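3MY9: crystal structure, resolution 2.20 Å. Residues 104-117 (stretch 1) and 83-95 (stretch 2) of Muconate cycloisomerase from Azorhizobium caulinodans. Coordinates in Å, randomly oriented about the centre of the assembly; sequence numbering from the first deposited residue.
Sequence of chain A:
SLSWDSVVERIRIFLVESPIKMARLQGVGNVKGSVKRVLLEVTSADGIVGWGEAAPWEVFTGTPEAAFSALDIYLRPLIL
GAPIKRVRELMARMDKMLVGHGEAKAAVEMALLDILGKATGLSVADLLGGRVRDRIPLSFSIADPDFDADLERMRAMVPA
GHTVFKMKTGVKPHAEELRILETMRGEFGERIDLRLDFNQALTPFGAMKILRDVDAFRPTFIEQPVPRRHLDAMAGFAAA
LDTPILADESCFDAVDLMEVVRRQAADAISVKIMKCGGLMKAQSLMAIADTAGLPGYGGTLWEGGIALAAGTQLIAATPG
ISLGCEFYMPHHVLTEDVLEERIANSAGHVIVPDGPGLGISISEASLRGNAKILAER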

# COMPACT_ATOMS: atom_id res chain seq x y z
N ALA A 104 24.44 31.34 5.96
CA ALA A 104 24.60 32.51 6.81
C ALA A 104 24.15 32.26 8.26
O ALA A 104 24.81 32.68 9.20
CB ALA A 104 23.85 33.69 6.22
N LYS A 105 23.02 31.58 8.42
CA LYS A 105 22.51 31.23 9.75
C LYS A 105 23.51 30.31 10.48
O LYS A 105 23.79 30.52 11.65
CB LYS A 105 21.13 30.55 9.66
CG LYS A 105 20.02 31.43 9.08
CD LYS A 105 18.86 30.60 8.55
CE LYS A 105 17.66 31.47 8.20
NZ LYS A 105 16.58 30.63 7.61
N ALA A 106 24.03 29.31 9.77
CA ALA A 106 25.03 28.39 10.36
C ALA A 106 26.31 29.12 10.84
O ALA A 106 26.91 28.70 11.84
CB ALA A 106 25.39 27.27 9.39
N ALA A 107 26.70 30.20 10.18
CA ALA A 107 27.87 31.00 10.62
C ALA A 107 27.58 31.70 11.94
O ALA A 107 28.47 31.85 12.78
CB ALA A 107 28.29 32.03 9.55
N VAL A 108 26.34 32.15 12.12
CA VAL A 108 25.95 32.78 13.38
C VAL A 108 25.99 31.77 14.53
O VAL A 108 26.57 32.06 15.57
CB VAL A 108 24.55 33.38 13.30
CG1 VAL A 108 24.04 33.72 14.68
CG2 VAL A 108 24.56 34.62 12.42
N GLU A 109 25.40 30.59 14.32
CA GLU A 109 25.39 29.50 15.31
C GLU A 109 26.81 29.09 15.70
O GLU A 109 27.15 29.01 16.88
CB GLU A 109 24.65 28.30 14.72
CG GLU A 109 24.49 27.11 15.65
CD GLU A 109 24.14 25.83 14.91
OE1 GLU A 109 24.75 25.59 13.85
OE2 GLU A 109 23.25 25.08 15.37
N MET A 110 27.62 28.82 14.70
CA MET A 110 29.05 28.53 14.84
C MET A 110 29.75 29.51 15.82
O MET A 110 30.38 29.13 16.81
CB MET A 110 29.66 28.68 13.44
CG MET A 110 30.89 27.93 13.11
SD MET A 110 31.23 28.15 11.35
CE MET A 110 29.88 27.30 10.61
N ALA A 111 29.60 30.80 15.52
CA ALA A 111 30.24 31.86 16.28
C ALA A 111 29.73 31.92 17.73
O ALA A 111 30.50 32.11 18.66
CB ALA A 111 30.05 33.19 15.58
N LEU A 112 28.42 31.75 17.92
CA LEU A 112 27.85 31.80 19.28
C LEU A 112 28.32 30.62 20.11
O LEU A 112 28.54 30.77 21.31
CB LEU A 112 26.31 31.81 19.26
CG LEU A 112 25.63 33.16 19.27
CD1 LEU A 112 26.23 34.11 18.25
CD2 LEU A 112 24.15 32.93 19.01
N LEU A 113 28.43 29.45 19.48
CA LEU A 113 28.96 28.27 20.15
C LEU A 113 30.46 28.41 20.44
O LEU A 113 30.93 27.93 21.47
CB LEU A 113 28.66 27.00 19.33
CG LEU A 113 27.18 26.68 19.11
CD1 LEU A 113 26.92 25.41 18.26
CD2 LEU A 113 26.45 26.57 20.46
N ASP A 114 31.20 29.09 19.55
CA ASP A 114 32.62 29.42 19.77
C ASP A 114 32.76 30.28 21.04
O ASP A 114 33.53 29.95 21.94
CB ASP A 114 33.15 30.16 18.54
CG ASP A 114 34.69 30.21 18.46
OD1 ASP A 114 35.40 29.38 19.09
OD2 ASP A 114 35.19 31.07 17.71
N ILE A 115 31.96 31.35 21.12
CA ILE A 115 31.96 32.22 22.28
C ILE A 115 31.56 31.48 23.55
O ILE A 115 32.27 31.53 24.55
CB ILE A 115 31.00 33.41 22.11
CG1 ILE A 115 31.49 34.38 21.03
CG2 ILE A 115 30.86 34.16 23.41
CD1 ILE A 115 30.55 35.59 20.85
N LEU A 116 30.43 30.78 23.50
CA LEU A 116 29.93 30.01 24.66
C LEU A 116 30.98 29.01 25.15
O LEU A 116 31.21 28.88 26.36
CB LEU A 116 28.65 29.27 24.28
CG LEU A 116 27.93 28.50 25.37
CD1 LEU A 116 27.59 29.41 26.56
CD2 LEU A 116 26.64 27.86 24.79
N GLY A 117 31.62 28.34 24.21
CA GLY A 117 32.69 27.41 24.55
C GLY A 117 33.86 28.07 25.26
O GLY A 117 34.34 27.57 26.28
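Stretch 2 83-95: PIKRVRELMARMD

The centre of this contact is Leu 112, whose CA-to-CB bond points toward stretch 2 and whose neighbours there are all aliphatic. Its CD2 lies 3.5 Å from Leu 90 CD2, its CB 4.1 Å from Val 87 CG2, and its carbonyl O 3.4 Å from Ile 84 CG2. Val 87 also packs through CG2 against Leu 113 CD2 at 3.6 Å, so the same methyl of Val 87 touches two successive leucines.

The backbones set the direction of the pairing. Residues 104-117 are helical throughout; stretch 2 enters by a type I turn from Pro 83 to Arg 86, with Arg 86 as N-cap, and then is helical from Val 87 through Asp 95 and onward. The two helices are nearly antiparallel, at 163°, with axes 10.4 Å apart at closest approach, so rising numbers in one meet falling numbers in the other. Before the helix, Ile 84 reaches Ile 115, CD1 to CG2 at 3.8 Å. In the other direction, Val 108 CG1 meets Leu 90 CD2 at 3.7 Å and Met 94 SD at 3.9 Å.

Lys 105 closes the edge. Its CB lies 3.9 Å from Met 91 SD, while the extended chain carries NZ to Asp 95 OD1, a 2.9 Å salt bridge with a hydrogen bond.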

# COMPACT_ATOMS: atom_id res chain seq x y z
N PRO A 83 20.82 36.58 23.56
CA PRO A 83 21.58 35.88 24.61
C PRO A 83 22.34 34.67 24.08
O PRO A 83 21.75 33.77 23.49
CB PRO A 83 20.51 35.49 25.65
CG PRO A 83 19.21 36.20 25.19
CD PRO A 83 19.36 36.42 23.72
N ILE A 84 23.66 34.66 24.29
CA ILE A 84 24.55 33.69 23.65
C ILE A 84 24.32 32.25 24.13
O ILE A 84 24.60 31.34 23.40
CB ILE A 84 26.04 34.09 23.85
CG1 ILE A 84 26.33 35.41 23.14
CG2 ILE A 84 26.99 33.02 23.29
CD1 ILE A 84 27.59 36.10 23.65
N LYS A 85 23.83 32.07 25.36
CA LYS A 85 23.40 30.76 25.86
C LYS A 85 22.15 30.23 25.16
O LYS A 85 21.83 29.06 25.32
CB LYS A 85 23.03 30.81 27.35
CG LYS A 85 24.15 30.97 28.35
CD LYS A 85 23.58 31.57 29.70
CE LYS A 85 23.20 30.48 30.71
NZ LYS A 85 23.04 30.91 32.10
N ARG A 86 21.41 31.06 24.42
CA ARG A 86 20.17 30.59 23.76
C ARG A 86 20.30 30.45 22.25
O ARG A 86 19.56 31.08 21.50
CB ARG A 86 18.98 31.49 24.08
CG ARG A 86 18.67 31.54 25.54
CD ARG A 86 17.30 32.20 25.80
NE ARG A 86 17.00 32.19 27.22
CZ ARG A 86 15.78 32.09 27.74
NH1 ARG A 86 15.65 32.09 29.06
NH2 ARG A 86 14.68 32.00 26.97
N VAL A 87 21.19 29.57 21.83
CA VAL A 87 21.48 29.35 20.43
C VAL A 87 20.28 28.80 19.63
O VAL A 87 19.94 29.31 18.56
CB VAL A 87 22.69 28.42 20.29
CG1 VAL A 87 23.05 28.22 18.83
CG2 VAL A 87 23.89 29.01 21.11
N ARG A 88 19.63 27.75 20.15
CA ARG A 88 18.49 27.16 19.47
C ARG A 88 17.36 28.16 19.35
O ARG A 88 16.63 28.16 18.35
CB ARG A 88 17.98 25.89 20.15
CG ARG A 88 17.26 24.94 19.17
CD ARG A 88 16.57 23.77 19.87
NE ARG A 88 17.46 22.99 20.76
CZ ARG A 88 18.15 21.93 20.40
NH1 ARG A 88 18.14 21.52 19.15
NH2 ARG A 88 18.89 21.29 21.30
N GLU A 89 17.19 29.01 20.36
CA GLU A 89 16.15 30.04 20.35
C GLU A 89 16.42 31.06 19.24
O GLU A 89 15.49 31.50 18.57
CB GLU A 89 16.06 30.76 21.69
CG GLU A 89 14.92 31.79 21.78
CD GLU A 89 14.95 32.59 23.08
OE1 GLU A 89 14.04 32.40 23.93
OE2 GLU A 89 15.88 33.40 23.27
N LEU A 90 17.68 31.47 19.09
CA LEU A 90 18.04 32.43 18.04
C LEU A 90 17.87 31.79 16.67
O LEU A 90 17.39 32.46 15.77
CB LEU A 90 19.49 32.95 18.19
CG LEU A 90 19.94 34.03 17.18
CD1 LEU A 90 19.21 35.33 17.42
CD2 LEU A 90 21.47 34.28 17.23
N MET A 91 18.25 30.52 16.51
CA MET A 91 18.09 29.83 15.21
C MET A 91 16.63 29.76 14.78
O MET A 91 16.33 29.87 13.59
CB MET A 91 18.69 28.41 15.21
CG MET A 91 18.51 27.63 13.86
SD MET A 91 19.30 28.35 12.36
CE MET A 91 21.04 28.00 12.75
N ALA A 92 15.72 29.57 15.75
CA ALA A 92 14.27 29.57 15.48
C ALA A 92 13.80 30.97 15.09
O ALA A 92 12.93 31.10 14.25
CB ALA A 92 13.46 29.06 16.68
N ARG A 93 14.38 32.00 15.70
CA ARG A 93 14.08 33.39 15.27
C ARG A 93 14.58 33.64 13.84
O ARG A 93 13.85 34.17 13.03
CB ARG A 93 14.66 34.42 16.25
N MET A 94 15.80 33.22 13.51
CA MET A 94 16.35 33.47 12.17
C MET A 94 15.56 32.70 11.09
O MET A 94 15.35 33.23 9.99
CB MET A 94 17.85 33.14 12.12
CG MET A 94 18.74 33.95 13.11
SD MET A 94 20.56 33.75 12.90
CE MET A 94 20.75 32.05 13.30
N ASP A 95 15.09 31.49 11.39
CA ASP A 95 14.26 30.71 10.45
C ASP A 95 12.83 31.30 10.26
O ASP A 95 12.21 31.11 9.22
CB ASP A 95 14.16 29.24 10.89
CG ASP A 95 15.45 28.44 10.65
OD1 ASP A 95 16.34 28.91 9.89
OD2 ASP A 95 15.57 27.32 11.21